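Sugar-phosphate aldolase (Thermotoga maritima, PDB 1PVT) belongs to the class II aldolase and adducin family, whose AraD-like alpha/beta fold is built round a mixed beta-sheet flanked by helices. Local coordinates at residues Asn47-Asp52 with Thr105-His110; Lys114-Glu119 with Lys182-Asp187; Glu138-Leu143 with Leu190-Gly195; Glu166-Gly171 with Gly176-Glu181. All coordinates share one frame; numbering follows the deposited sequence.

How the contacts relate
Contacts 1 and 3 are the more buried pair and both involve the sheet, one on an outermost strand, 45-49, and the other toward the far end of the strand order, on strand 188-191; aromatic rings carry them. Contacts 2 and 4 lie at the surface, where charged or polar ends take over: contact 4 holds a salt bridge, while contact 2 is a loose touch of loops. Helix 103-115 serves contacts 1 and 2, and helix 173-182, which carries one half of contact 4, lies against it through Val180 and Ile109. Lys182 of contact 2 is salt-bridged to Glu166 of contact 4, and Trp191 of contact 3 packs on Phe167 of contact 4.

Contact 1. Residues Asn47-Asp52 with Thr105-His110; sequences NEYGFD and THLMIH
Tyr49, on an outermost strand of the AraD-like sheet, and Phe51, at the corner that follows, meet Leu107 and Met108 on helix 103-115, which packs on the same sheet through His106, Ile109 and His110. The contact is wholly apolar. Its first element is a methyl group shared by two rings: Leu107 CD1 lies at the edge of the Phe51 ring, near its plane and 3.4 Å from Phe51 CZ, and approaches the Tyr49 ring obliquely, 4.0 Å from Tyr49 CE2. The tyrosine and leucine side chains run roughly perpendicular. The second element is Met108, modelled as selenomethionine. Its chain bends twice beyond CG, which brings Met108 CE to 3.6 Å from Phe51 CE1. Val173 of helix 173-182 touches both of these side chains.

Polar bonding lies outside the pair: Tyr49 OH is hydrogen-bonded to Leu85 O, which should steady the far end of the ring that Leu107 touches. The chain turns a corner at Gly50 and Phe51. There Phe51 holds CG between its backbone N and carbonyl carbon (chi1 60°), and its ring folds back beneath Tyr49, two residues earlier, with Tyr49 CB 3.9 Å above the plane of the Phe51 ring, over the centre.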
loop_
_atom_site.group_PDB
_atom_site.type_symbol
_atom_site.label_atom_id
_atom_site.label_comp_id
_atom_site.label_asym_id
_atom_site.label_seq_id
_atom_site.Cartn_x
_atom_site.Cartn_y
_atom_site.Cartn_z
ATOM N N ASN A 47 5.752 6.541 21.227
ATOM C CA ASN A 47 5.185 7.700 20.579
ATOM C C ASN A 47 3.671 7.736 20.668
ATOM O O ASN A 47 3.020 6.721 20.958
ATOM C CB ASN A 47 5.649 7.725 19.125
ATOM C CG ASN A 47 7.156 7.535 18.995
ATOM O OD1 ASN A 47 7.910 8.503 18.898
ATOM N ND2 ASN A 47 7.599 6.280 19.014
ATOM N N GLU A 48 3.128 8.920 20.408
ATOM C CA GLU A 48 1.692 9.158 20.462
ATOM C C GLU A 48 1.019 9.029 19.105
ATOM O O GLU A 48 1.377 9.728 18.157
ATOM C CB GLU A 48 1.428 10.557 21.010
ATOM C CG GLU A 48 2.139 10.855 22.321
ATOM C CD GLU A 48 2.024 12.317 22.722
ATOM O OE1 GLU A 48 0.900 12.859 22.666
ATOM O OE2 GLU A 48 3.051 12.925 23.099
ATOM N N TYR A 49 0.038 8.135 19.026
ATOM C CA TYR A 49 -0.710 7.936 17.796
ATOM C C TYR A 49 -1.170 9.280 17.241
ATOM O O TYR A 49 -1.333 9.437 16.031
ATOM C CB TYR A 49 -1.948 7.089 18.063
ATOM C CG TYR A 49 -1.691 5.617 18.224
ATOM C CD1 TYR A 49 -2.167 4.928 19.338
ATOM C CD2 TYR A 49 -1.018 4.900 17.244
ATOM C CE1 TYR A 49 -1.980 3.560 19.472
ATOM C CE2 TYR A 49 -0.827 3.530 17.367
ATOM C CZ TYR A 49 -1.310 2.869 18.483
ATOM O OH TYR A 49 -1.113 1.519 18.609
ATOM N N GLY A 50 -1.377 10.248 18.130
ATOM C CA GLY A 50 -1.851 11.553 17.704
ATOM C C GLY A 50 -3.366 11.487 17.675
ATOM O O GLY A 50 -4.055 12.472 17.416
ATOM N N PHE A 51 -3.869 10.287 17.946
ATOM C CA PHE A 51 -5.298 10.000 17.979
ATOM C C PHE A 51 -5.510 8.767 18.856
ATOM O O PHE A 51 -4.541 8.100 19.228
ATOM C CB PHE A 51 -5.816 9.742 16.559
ATOM C CG PHE A 51 -5.155 8.574 15.856
ATOM C CD1 PHE A 51 -5.657 7.279 15.998
ATOM C CD2 PHE A 51 -4.049 8.777 15.030
ATOM C CE1 PHE A 51 -5.067 6.204 15.325
ATOM C CE2 PHE A 51 -3.454 7.713 14.358
ATOM C CZ PHE A 51 -3.963 6.425 14.504
ATOM N N ASP A 52 -6.759 8.452 19.192
ATOM C CA ASP A 52 -6.997 7.292 20.044
ATOM C C ASP A 52 -7.251 5.983 19.321
ATOM O O ASP A 52 -8.328 5.758 18.753
ATOM C CB ASP A 52 -8.154 7.527 21.008
ATOM C CG ASP A 52 -8.341 6.359 21.961
ATOM O OD1 ASP A 52 -8.717 5.252 21.500
ATOM O OD2 ASP A 52 -8.090 6.550 23.170
ATOM N N THR A 105 -3.463 5.865 8.268
ATOM C CA THR A 105 -4.275 5.238 7.239
ATOM C C THR A 105 -4.027 3.737 7.214
ATOM O O THR A 105 -4.958 2.948 7.323
ATOM C CB THR A 105 -3.955 5.812 5.869
ATOM O OG1 THR A 105 -4.110 7.236 5.898
ATOM C CG2 THR A 105 -4.890 5.233 4.844
ATOM N N HIS A 106 -2.763 3.353 7.082
ATOM C CA HIS A 106 -2.364 1.944 7.064
ATOM C C HIS A 106 -2.919 1.256 8.293
ATOM O O HIS A 106 -3.392 0.114 8.242
ATOM C CB HIS A 106 -0.837 1.823 7.096
ATOM C CG HIS A 106 -0.174 2.161 5.798
ATOM N ND1 HIS A 106 0.429 1.211 5.002
ATOM C CD2 HIS A 106 -0.040 3.339 5.144
ATOM C CE1 HIS A 106 0.905 1.788 3.914
ATOM N NE2 HIS A 106 0.634 3.080 3.975
ATOM N N LEU A 107 -2.835 1.970 9.410
ATOM C CA LEU A 107 -3.311 1.454 10.671
ATOM C C LEU A 107 -4.695 0.898 10.492
ATOM O O LEU A 107 -4.945 -0.276 10.767
ATOM C CB LEU A 107 -3.355 2.557 11.715
ATOM C CG LEU A 107 -2.574 2.224 12.980
ATOM C CD1 LEU A 107 -2.993 3.182 14.078
ATOM C CD2 LEU A 107 -2.833 0.777 13.392
HETATM N N MSE A 108 -5.589 1.748 10.005
HETATM C CA MSE A 108 -6.969 1.353 9.812
HETATM C C MSE A 108 -7.188 0.116 8.969
HETATM O O MSE A 108 -7.930 -0.780 9.374
HETATM C CB MSE A 108 -7.775 2.519 9.251
HETATM C CG MSE A 108 -7.920 3.668 10.244
HETATM SE SE MSE A 108 -8.195 3.073 12.107
HETATM C CE MSE A 108 -6.739 4.080 12.948
ATOM N N ILE A 109 -6.551 0.053 7.804
ATOM C CA ILE A 109 -6.720 -1.115 6.944
ATOM C C ILE A 109 -6.218 -2.351 7.666
ATOM O O ILE A 109 -6.829 -3.424 7.597
ATOM C CB ILE A 109 -5.922 -1.018 5.628
ATOM C CG1 ILE A 109 -6.279 0.259 4.869
ATOM C CG2 ILE A 109 -6.226 -2.232 4.761
ATOM C CD1 ILE A 109 -5.501 1.473 5.308
ATOM N N HIS A 110 -5.088 -2.188 8.347
ATOM C CA HIS A 110 -4.483 -3.289 9.071
ATOM C C HIS A 110 -5.414 -3.836 10.139
ATOM O O HIS A 110 -5.688 -5.039 10.175
ATOM C CB HIS A 110 -3.153 -2.848 9.692
ATOM C CG HIS A 110 -1.979 -2.980 8.765
ATOM N ND1 HIS A 110 -1.689 -4.149 8.090
ATOM C CD2 HIS A 110 -1.001 -2.103 8.432
ATOM C CE1 HIS A 110 -0.584 -3.987 7.384
ATOM N NE2 HIS A 110 -0.146 -2.755 7.575
#

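Contact 2. Residues Lys114-Glu119 with Lys182-Asp187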
loop_
_atom_site.group_PDB
_atom_site.type_symbol
_atom_site.label_atom_id
_atom_site.label_comp_id
_atom_site.label_asym_id
_atom_site.label_seq_id
_atom_site.Cartn_x
_atom_site.Cartn_y
_atom_site.Cartn_z
ATOM N N LYS A 114 -6.978 -7.583 10.079
ATOM C CA LYS A 114 -6.695 -8.542 11.130
ATOM C C LYS A 114 -7.998 -9.249 11.499
ATOM O O LYS A 114 -8.022 -10.465 11.712
ATOM C CB LYS A 114 -6.122 -7.811 12.346
ATOM C CG LYS A 114 -5.471 -8.714 13.377
ATOM C CD LYS A 114 -4.964 -7.904 14.558
ATOM C CE LYS A 114 -4.240 -8.778 15.569
ATOM N NZ LYS A 114 -2.948 -9.287 15.040
ATOM N N GLU A 115 -9.080 -8.475 11.560
ATOM C CA GLU A 115 -10.399 -9.005 11.887
ATOM C C GLU A 115 -11.041 -9.691 10.683
ATOM O O GLU A 115 -11.410 -10.865 10.747
ATOM C CB GLU A 115 -11.312 -7.875 12.376
ATOM C CG GLU A 115 -10.942 -7.322 13.752
ATOM C CD GLU A 115 -11.851 -6.179 14.210
ATOM O OE1 GLU A 115 -13.089 -6.305 14.063
ATOM O OE2 GLU A 115 -11.325 -5.161 14.727
HETATM N N MSE A 116 -11.159 -8.949 9.587
HETATM C CA MSE A 116 -11.763 -9.448 8.356
HETATM C C MSE A 116 -10.976 -10.532 7.658
HETATM O O MSE A 116 -11.216 -11.721 7.856
HETATM C CB MSE A 116 -11.975 -8.293 7.381
HETATM C CG MSE A 116 -13.127 -7.410 7.778
HETATM SE SE MSE A 116 -14.733 -8.491 7.942
HETATM C CE MSE A 116 -15.951 -7.415 6.855
ATOM N N ASN A 117 -10.047 -10.108 6.815
ATOM C CA ASN A 117 -9.215 -11.034 6.070
ATOM C C ASN A 117 -7.839 -11.066 6.722
ATOM O O ASN A 117 -6.990 -10.229 6.435
ATOM C CB ASN A 117 -9.102 -10.572 4.616
ATOM C CG ASN A 117 -10.458 -10.291 3.984
ATOM O OD1 ASN A 117 -11.296 -11.189 3.857
ATOM N ND2 ASN A 117 -10.678 -9.039 3.584
ATOM N N PRO A 118 -7.615 -12.016 7.642
ATOM C CA PRO A 118 -6.322 -12.129 8.323
ATOM C C PRO A 118 -5.207 -12.587 7.378
ATOM O O PRO A 118 -4.024 -12.413 7.679
ATOM C CB PRO A 118 -6.606 -13.150 9.420
ATOM C CG PRO A 118 -8.055 -12.932 9.709
ATOM C CD PRO A 118 -8.627 -12.838 8.323
ATOM N N GLU A 119 -5.594 -13.174 6.243
ATOM C CA GLU A 119 -4.636 -13.654 5.242
ATOM C C GLU A 119 -3.841 -12.503 4.624
ATOM O O GLU A 119 -2.634 -12.616 4.406
ATOM C CB GLU A 119 -5.359 -14.440 4.138
ATOM C CG GLU A 119 -5.533 -15.932 4.429
ATOM C CD GLU A 119 -4.205 -16.700 4.467
ATOM O OE1 GLU A 119 -3.351 -16.375 5.326
ATOM O OE2 GLU A 119 -4.017 -17.629 3.640
ATOM N N LYS A 182 -14.397 0.155 0.587
ATOM C CA LYS A 182 -14.311 -0.127 -0.839
ATOM C C LYS A 182 -13.444 -1.370 -1.004
ATOM O O LYS A 182 -13.641 -2.177 -1.914
ATOM C CB LYS A 182 -13.668 1.054 -1.560
ATOM C CG LYS A 182 -13.948 2.406 -0.913
ATOM C CD LYS A 182 -15.431 2.745 -0.896
ATOM C CE LYS A 182 -15.689 4.028 -0.109
ATOM N NZ LYS A 182 -14.972 5.214 -0.672
ATOM N N SER A 183 -12.485 -1.516 -0.099
ATOM C CA SER A 183 -11.570 -2.646 -0.118
ATOM C C SER A 183 -12.213 -3.916 0.444
ATOM O O SER A 183 -11.524 -4.789 0.982
ATOM C CB SER A 183 -10.323 -2.304 0.694
ATOM O OG SER A 183 -9.437 -3.408 0.757
ATOM N N GLU A 184 -13.534 -4.024 0.319
ATOM C CA GLU A 184 -14.245 -5.191 0.835
ATOM C C GLU A 184 -13.833 -6.446 0.073
ATOM O O GLU A 184 -14.242 -6.654 -1.071
ATOM C CB GLU A 184 -15.763 -4.978 0.730
ATOM C CG GLU A 184 -16.632 -6.066 1.394
ATOM C CD GLU A 184 -16.460 -6.144 2.912
ATOM O OE1 GLU A 184 -16.596 -5.100 3.593
ATOM O OE2 GLU A 184 -16.200 -7.254 3.424
ATOM N N GLY A 185 -13.008 -7.270 0.717
ATOM C CA GLY A 185 -12.548 -8.504 0.101
ATOM C C GLY A 185 -11.841 -8.301 -1.227
ATOM O O GLY A 185 -11.514 -9.270 -1.918
ATOM N N LYS A 186 -11.611 -7.038 -1.584
ATOM C CA LYS A 186 -10.934 -6.690 -2.827
ATOM C C LYS A 186 -9.430 -6.592 -2.592
ATOM O O LYS A 186 -8.989 -6.395 -1.457
ATOM C CB LYS A 186 -11.484 -5.366 -3.366
ATOM C CG LYS A 186 -12.949 -5.455 -3.756
ATOM C CD LYS A 186 -13.348 -4.362 -4.723
ATOM C CE LYS A 186 -14.647 -4.724 -5.421
ATOM N NZ LYS A 186 -15.020 -3.720 -6.453
ATOM N N ASP A 187 -8.638 -6.736 -3.651
ATOM C CA ASP A 187 -7.197 -6.666 -3.476
ATOM C C ASP A 187 -6.482 -5.411 -3.955
ATOM O O ASP A 187 -5.261 -5.426 -4.125
ATOM C CB ASP A 187 -6.526 -7.894 -4.079
ATOM C CG ASP A 187 -6.351 -9.010 -3.063
ATOM O OD1 ASP A 187 -6.292 -8.712 -1.846
ATOM O OD2 ASP A 187 -6.256 -10.183 -3.479
#
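Met116 and Glu184 meet at the surface, where two loops that each follow a helix come together. One touch is between a methyl group and a carboxylate. Met116, modelled as selenomethionine, points its CB toward the other loop, and its bends at chi2 and chi3 carry CE to 3.4 Å from Glu184 OE2, with Glu184 OE1 farther off at 4.1 Å. Glu184 starts away from Met116, but the bend of its chain at chi2 (64°) swings the carboxylate back, and the two side chains meet nearly square to each other.

The second touch is an amide against backbone. Asn117 ND2 stands 4.0 Å from Gly185 CA, the place where the two loops run nearest each other. No hydrogen bond spans the contact, so it is light surface packing. Firmer bonds lie beside it: Lys120 donates to Lys186 O, and Asp187 forms a salt bridge with Arg209.

Helices 103-115 and 173-182 pack side by side, and both stop here before the chain returns to the sheet as strands 122-126 and 188-191. The contact is therefore one between neighbouring helix-to-strand connections of an alpha/beta fold.

Contact 3. Residues Glu138-Leu143 with Leu190-Gly195; sequences EEFQEL and LWDKHG
Phe140 has the most surface buried here, and its ring turns neighbouring parts of its edge to Leu190 and Asp192 of the beta-hairpin formed by strands 188-191 and 196-200. It comes from the loop between helices 129-134 and 144-147, so the contact joins that helical part of the chain to the hairpin, near the end of the sheet. The phenylalanine holds CG opposite its own nitrogen (chi1 160°), which sends the ring toward the strand.

Asp192, next in buried area, meets the rim of that ring. Asp192 OD2 lies in the ring plane, 3.2 Å from Phe140 CE2 and slightly farther from Phe140 CD2. The carboxylate is turned 50° against the ring. An oxygen at the rim faces the C-H groups, the slightly positive part of an aromatic ring, and not the pi cloud, so the approach is probably mildly attractive. The two side chains point opposite ways and overlap only at their ends.

Leu190 adds a looser apolar touch, also at the edge: its CD1 is 4.3 Å from Phe140 CZ. Leu134 and Val164 also touch Phe140, and Leu131, Ile162 and Val196 touch Leu190, so the ring is part of a larger apolar cluster.

The backbone that carries Asp192 is a type II beta turn from Trp191 to His194, closed by His194 N on Trp191 O at 2.6 Å. Within its own loop Phe140 has a polar neighbour over one face, where Gln141 OE1 stands 3.3 Å above the plane of the Phe140 ring, offset toward the rim.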
loop_
_atom_site.group_PDB
_atom_site.type_symbol
_atom_site.label_atom_id
_atom_site.label_comp_id
_atom_site.label_asym_id
_atom_site.label_seq_id
_atom_site.Cartn_x
_atom_site.Cartn_y
_atom_site.Cartn_z
ATOM N N GLU A 138 -11.191 12.873 -17.681
ATOM C CA GLU A 138 -12.564 13.065 -17.229
ATOM C C GLU A 138 -13.322 11.734 -17.221
ATOM O O GLU A 138 -13.782 11.278 -16.169
ATOM C CB GLU A 138 -13.275 14.074 -18.137
ATOM C CG GLU A 138 -12.793 15.516 -17.977
ATOM C CD GLU A 138 -13.221 16.146 -16.652
ATOM O OE1 GLU A 138 -14.441 16.219 -16.382
ATOM O OE2 GLU A 138 -12.340 16.577 -15.878
ATOM N N GLU A 139 -13.437 11.105 -18.388
ATOM C CA GLU A 139 -14.141 9.830 -18.495
ATOM C C GLU A 139 -13.290 8.684 -17.967
ATOM O O GLU A 139 -13.079 7.667 -18.631
ATOM C CB GLU A 139 -14.547 9.557 -19.947
ATOM C CG GLU A 139 -13.412 9.480 -20.953
ATOM C CD GLU A 139 -13.892 8.928 -22.289
ATOM O OE1 GLU A 139 -14.867 9.483 -22.862
ATOM O OE2 GLU A 139 -13.296 7.934 -22.761
ATOM N N PHE A 140 -12.816 8.858 -16.744
ATOM C CA PHE A 140 -11.971 7.878 -16.111
ATOM C C PHE A 140 -12.750 6.660 -15.644
ATOM O O PHE A 140 -12.379 5.523 -15.931
ATOM C CB PHE A 140 -11.239 8.571 -14.959
ATOM C CG PHE A 140 -10.705 7.644 -13.916
ATOM C CD1 PHE A 140 -10.108 6.437 -14.264
ATOM C CD2 PHE A 140 -10.781 7.996 -12.574
ATOM C CE1 PHE A 140 -9.598 5.594 -13.290
ATOM C CE2 PHE A 140 -10.274 7.162 -11.595
ATOM C CZ PHE A 140 -9.680 5.955 -11.955
ATOM N N GLN A 141 -13.845 6.899 -14.944
ATOM C CA GLN A 141 -14.651 5.808 -14.418
ATOM C C GLN A 141 -15.079 4.791 -15.469
ATOM O O GLN A 141 -15.071 3.583 -15.225
ATOM C CB GLN A 141 -15.888 6.376 -13.717
ATOM C CG GLN A 141 -15.576 7.333 -12.561
ATOM C CD GLN A 141 -14.750 6.689 -11.447
ATOM O OE1 GLN A 141 -13.596 6.308 -11.652
ATOM N NE2 GLN A 141 -15.345 6.567 -10.260
ATOM N N GLU A 142 -15.440 5.284 -16.645
ATOM C CA GLU A 142 -15.906 4.415 -17.718
ATOM C C GLU A 142 -14.835 3.614 -18.465
ATOM O O GLU A 142 -15.137 2.959 -19.463
ATOM C CB GLU A 142 -16.715 5.242 -18.723
ATOM C CG GLU A 142 -17.980 5.875 -18.146
ATOM C CD GLU A 142 -18.982 4.837 -17.640
ATOM O OE1 GLU A 142 -19.364 3.931 -18.424
ATOM O OE2 GLU A 142 -19.391 4.929 -16.458
ATOM N N LEU A 143 -13.595 3.653 -17.990
ATOM C CA LEU A 143 -12.510 2.927 -18.649
ATOM C C LEU A 143 -12.054 1.764 -17.797
ATOM O O LEU A 143 -11.703 0.701 -18.307
ATOM C CB LEU A 143 -11.338 3.862 -18.885
ATOM C CG LEU A 143 -11.668 5.054 -19.767
ATOM C CD1 LEU A 143 -10.661 6.156 -19.535
ATOM C CD2 LEU A 143 -11.677 4.612 -21.213
ATOM N N LEU A 190 -7.883 2.302 -5.661
ATOM C CA LEU A 190 -7.257 3.427 -6.342
ATOM C C LEU A 190 -7.672 4.709 -5.669
ATOM O O LEU A 190 -8.846 5.060 -5.721
ATOM C CB LEU A 190 -7.707 3.498 -7.798
ATOM C CG LEU A 190 -7.138 2.500 -8.789
ATOM C CD1 LEU A 190 -8.060 2.450 -9.974
ATOM C CD2 LEU A 190 -5.726 2.889 -9.199
ATOM N N TRP A 191 -6.734 5.400 -5.023
ATOM C CA TRP A 191 -7.066 6.677 -4.394
ATOM C C TRP A 191 -7.069 7.646 -5.546
ATOM O O TRP A 191 -6.018 8.102 -5.986
ATOM C CB TRP A 191 -6.015 7.127 -3.380
ATOM C CG TRP A 191 -5.925 6.274 -2.161
ATOM C CD1 TRP A 191 -6.772 5.262 -1.793
ATOM C CD2 TRP A 191 -4.920 6.348 -1.144
ATOM N NE1 TRP A 191 -6.349 4.702 -0.609
ATOM C CE2 TRP A 191 -5.216 5.352 -0.190
ATOM C CE3 TRP A 191 -3.799 7.156 -0.951
ATOM C CZ2 TRP A 191 -4.429 5.147 0.941
ATOM C CZ3 TRP A 191 -3.019 6.951 0.173
ATOM C CH2 TRP A 191 -3.338 5.954 1.105
ATOM N N ASP A 192 -8.260 7.939 -6.045
ATOM C CA ASP A 192 -8.407 8.835 -7.171
ATOM C C ASP A 192 -7.489 10.043 -7.063
ATOM O O ASP A 192 -7.562 10.807 -6.097
ATOM C CB ASP A 192 -9.862 9.286 -7.298
ATOM C CG ASP A 192 -10.099 10.120 -8.537
ATOM O OD1 ASP A 192 -9.647 11.286 -8.547
ATOM O OD2 ASP A 192 -10.721 9.605 -9.499
ATOM N N LYS A 193 -6.613 10.181 -8.057
ATOM C CA LYS A 193 -5.667 11.286 -8.145
ATOM C C LYS A 193 -4.406 11.088 -7.294
ATOM O O LYS A 193 -3.454 11.863 -7.402
ATOM C CB LYS A 193 -6.364 12.586 -7.736
ATOM C CG LYS A 193 -5.878 13.817 -8.465
ATOM C CD LYS A 193 -6.395 13.847 -9.891
ATOM C CE LYS A 193 -5.949 15.118 -10.602
ATOM N NZ LYS A 193 -6.580 15.273 -11.948
ATOM N N HIS A 194 -4.389 10.053 -6.457
ATOM C CA HIS A 194 -3.239 9.807 -5.588
ATOM C C HIS A 194 -2.719 8.382 -5.642
ATOM O O HIS A 194 -2.490 7.747 -4.610
ATOM C CB HIS A 194 -3.592 10.156 -4.141
ATOM C CG HIS A 194 -4.094 11.552 -3.971
ATOM N ND1 HIS A 194 -3.403 12.507 -3.258
ATOM C CD2 HIS A 194 -5.196 12.168 -4.459
ATOM C CE1 HIS A 194 -4.058 13.653 -3.318
ATOM N NE2 HIS A 194 -5.150 13.474 -4.041
ATOM N N GLY A 195 -2.537 7.874 -6.849
ATOM C CA GLY A 195 -2.011 6.535 -6.982
ATOM C C GLY A 195 -2.879 5.387 -6.513
ATOM O O GLY A 195 -4.107 5.440 -6.540
#

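Contact 4. Residues Glu166-Gly171 with Gly176-Glu181; sequences EFEKPG and GLKTVE
Lys178, on helix 173-182, reaches across to Glu166 and Glu168 in the loop that leads up to that helix. Its CB already points toward the loop. CG sits beside the backbone N (chi1 -71°), and from there the chain runs extended, so its outer carbons cross over the Glu166 carboxylate oxygen on the way to the ammonium group. CD is the first atom to meet the loop, with Glu166 OE1 3.7 Å from Lys178 CD and the Glu166 carbonyl oxygen a little farther away. Lys178 CE follows, 3.7 Å from Glu166 OE1. At the tip, Lys178 NZ donates to Glu166 OE1 over 3.1 Å in a salt bridge, meeting that oxygen nearly along its C-O axis. Lys178 NZ also lies 3.5 Å from Glu168 CG; the Glu168 carboxylate is of opposite charge, but its OE2 stays 4.3 Å from Lys178 NZ, beyond a salt bridge.

Glu166 crosses the lysine at about a right angle, and a bend at chi2 (73°) helps turn its carboxylate toward the helix. Its other oxygen, OE2, is salt-bridged to Lys182, so one carboxylate joins two lysines a helical turn apart, which should favour its ionised form.

The site is at the surface. The loop links strand 163-165 to helix 173-182, and the chain then returns as strand 188-191, parallel and next to the first: the contact ties loop to helix within a beta-alpha-beta crossover.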
loop_
_atom_site.group_PDB
_atom_site.type_symbol
_atom_site.label_atom_id
_atom_site.label_comp_id
_atom_site.label_asym_id
_atom_site.label_seq_id
_atom_site.Cartn_x
_atom_site.Cartn_y
_atom_site.Cartn_z
ATOM N N GLU A 166 -12.578 8.530 -3.071
ATOM C CA GLU A 166 -12.492 9.990 -3.074
ATOM C C GLU A 166 -11.458 10.411 -2.032
ATOM O O GLU A 166 -11.681 10.291 -0.824
ATOM C CB GLU A 166 -13.847 10.625 -2.738
ATOM C CG GLU A 166 -15.070 9.750 -3.020
ATOM C CD GLU A 166 -15.230 8.608 -2.012
ATOM O OE1 GLU A 166 -15.145 8.873 -0.787
ATOM O OE2 GLU A 166 -15.447 7.448 -2.442
ATOM N N PHE A 167 -10.323 10.897 -2.521
ATOM C CA PHE A 167 -9.222 11.331 -1.676
ATOM C C PHE A 167 -9.520 12.688 -1.048
ATOM O O PHE A 167 -9.719 13.674 -1.760
ATOM C CB PHE A 167 -7.948 11.426 -2.519
ATOM C CG PHE A 167 -6.680 11.391 -1.714
ATOM C CD1 PHE A 167 -6.003 10.192 -1.513
ATOM C CD2 PHE A 167 -6.165 12.556 -1.152
ATOM C CE1 PHE A 167 -4.827 10.155 -0.764
ATOM C CE2 PHE A 167 -4.989 12.527 -0.401
ATOM C CZ PHE A 167 -4.319 11.325 -0.208
ATOM N N GLU A 168 -9.532 12.740 0.281
ATOM C CA GLU A 168 -9.813 13.985 0.988
ATOM C C GLU A 168 -8.635 14.448 1.846
ATOM O O GLU A 168 -8.033 15.495 1.592
ATOM C CB GLU A 168 -11.044 13.818 1.888
ATOM C CG GLU A 168 -12.318 13.318 1.196
ATOM C CD GLU A 168 -12.947 14.342 0.262
ATOM O OE1 GLU A 168 -12.987 15.538 0.625
ATOM O OE2 GLU A 168 -13.420 13.945 -0.829
ATOM N N LYS A 169 -8.322 13.657 2.870
ATOM C CA LYS A 169 -7.235 13.972 3.795
ATOM C C LYS A 169 -6.084 12.967 3.686
ATOM O O LYS A 169 -6.307 11.750 3.723
ATOM C CB LYS A 169 -7.749 13.967 5.243
ATOM C CG LYS A 169 -9.055 14.732 5.468
ATOM C CD LYS A 169 -9.578 14.548 6.903
ATOM C CE LYS A 169 -10.963 15.183 7.091
ATOM N NZ LYS A 169 -11.466 15.074 8.497
ATOM N N PRO A 170 -4.839 13.468 3.545
ATOM C CA PRO A 170 -3.600 12.684 3.430
ATOM C C PRO A 170 -3.261 11.893 4.702
ATOM O O PRO A 170 -3.087 12.475 5.775
ATOM C CB PRO A 170 -2.549 13.751 3.141
ATOM C CG PRO A 170 -3.314 14.776 2.393
ATOM C CD PRO A 170 -4.582 14.877 3.196
ATOM N N GLY A 171 -3.165 10.569 4.573
ATOM C CA GLY A 171 -2.835 9.719 5.710
ATOM C C GLY A 171 -3.680 9.918 6.958
ATOM O O GLY A 171 -3.154 9.951 8.071
ATOM N N GLY A 176 -8.352 5.654 5.621
ATOM C CA GLY A 176 -8.321 4.229 5.892
ATOM C C GLY A 176 -9.705 3.625 5.959
ATOM O O GLY A 176 -10.027 2.703 5.205
ATOM N N LEU A 177 -10.518 4.147 6.876
ATOM C CA LEU A 177 -11.887 3.684 7.058
ATOM C C LEU A 177 -12.549 3.607 5.680
ATOM O O LEU A 177 -13.057 2.549 5.277
ATOM C CB LEU A 177 -12.654 4.653 7.964
ATOM C CG LEU A 177 -12.036 4.952 9.333
ATOM C CD1 LEU A 177 -12.919 5.942 10.064
ATOM C CD2 LEU A 177 -11.882 3.676 10.142
ATOM N N LYS A 178 -12.532 4.729 4.959
ATOM C CA LYS A 178 -13.105 4.774 3.617
ATOM C C LYS A 178 -12.565 3.597 2.796
ATOM O O LYS A 178 -13.320 2.745 2.321
ATOM C CB LYS A 178 -12.725 6.082 2.919
ATOM C CG LYS A 178 -13.401 7.330 3.452
ATOM C CD LYS A 178 -13.364 8.446 2.404
ATOM C CE LYS A 178 -14.313 9.584 2.764
ATOM N NZ LYS A 178 -14.483 10.576 1.659
ATOM N N THR A 179 -11.242 3.569 2.652
ATOM C CA THR A 179 -10.545 2.541 1.896
ATOM C C THR A 179 -10.992 1.130 2.227
ATOM O O THR A 179 -11.278 0.337 1.330
ATOM C CB THR A 179 -9.035 2.628 2.131
ATOM O OG1 THR A 179 -8.556 3.880 1.630
ATOM C CG2 THR A 179 -8.312 1.479 1.432
ATOM N N VAL A 180 -11.041 0.813 3.515
ATOM C CA VAL A 180 -11.443 -0.522 3.938
ATOM C C VAL A 180 -12.813 -0.902 3.387
ATOM O O VAL A 180 -13.027 -2.038 2.963
ATOM C CB VAL A 180 -11.473 -0.641 5.479
ATOM C CG1 VAL A 180 -11.815 -2.069 5.888
ATOM C CG2 VAL A 180 -10.127 -0.236 6.054
ATOM N N GLU A 181 -13.735 0.054 3.383
ATOM C CA GLU A 181 -15.088 -0.189 2.887
ATOM C C GLU A 181 -15.098 -0.611 1.418
ATOM O O GLU A 181 -15.736 -1.603 1.049
ATOM C CB GLU A 181 -15.931 1.069 3.058
ATOM C CG GLU A 181 -15.829 1.665 4.444
ATOM C CD GLU A 181 -16.670 2.913 4.595
ATOM O OE1 GLU A 181 -16.563 3.805 3.723
ATOM O OE2 GLU A 181 -17.431 3.003 5.588
#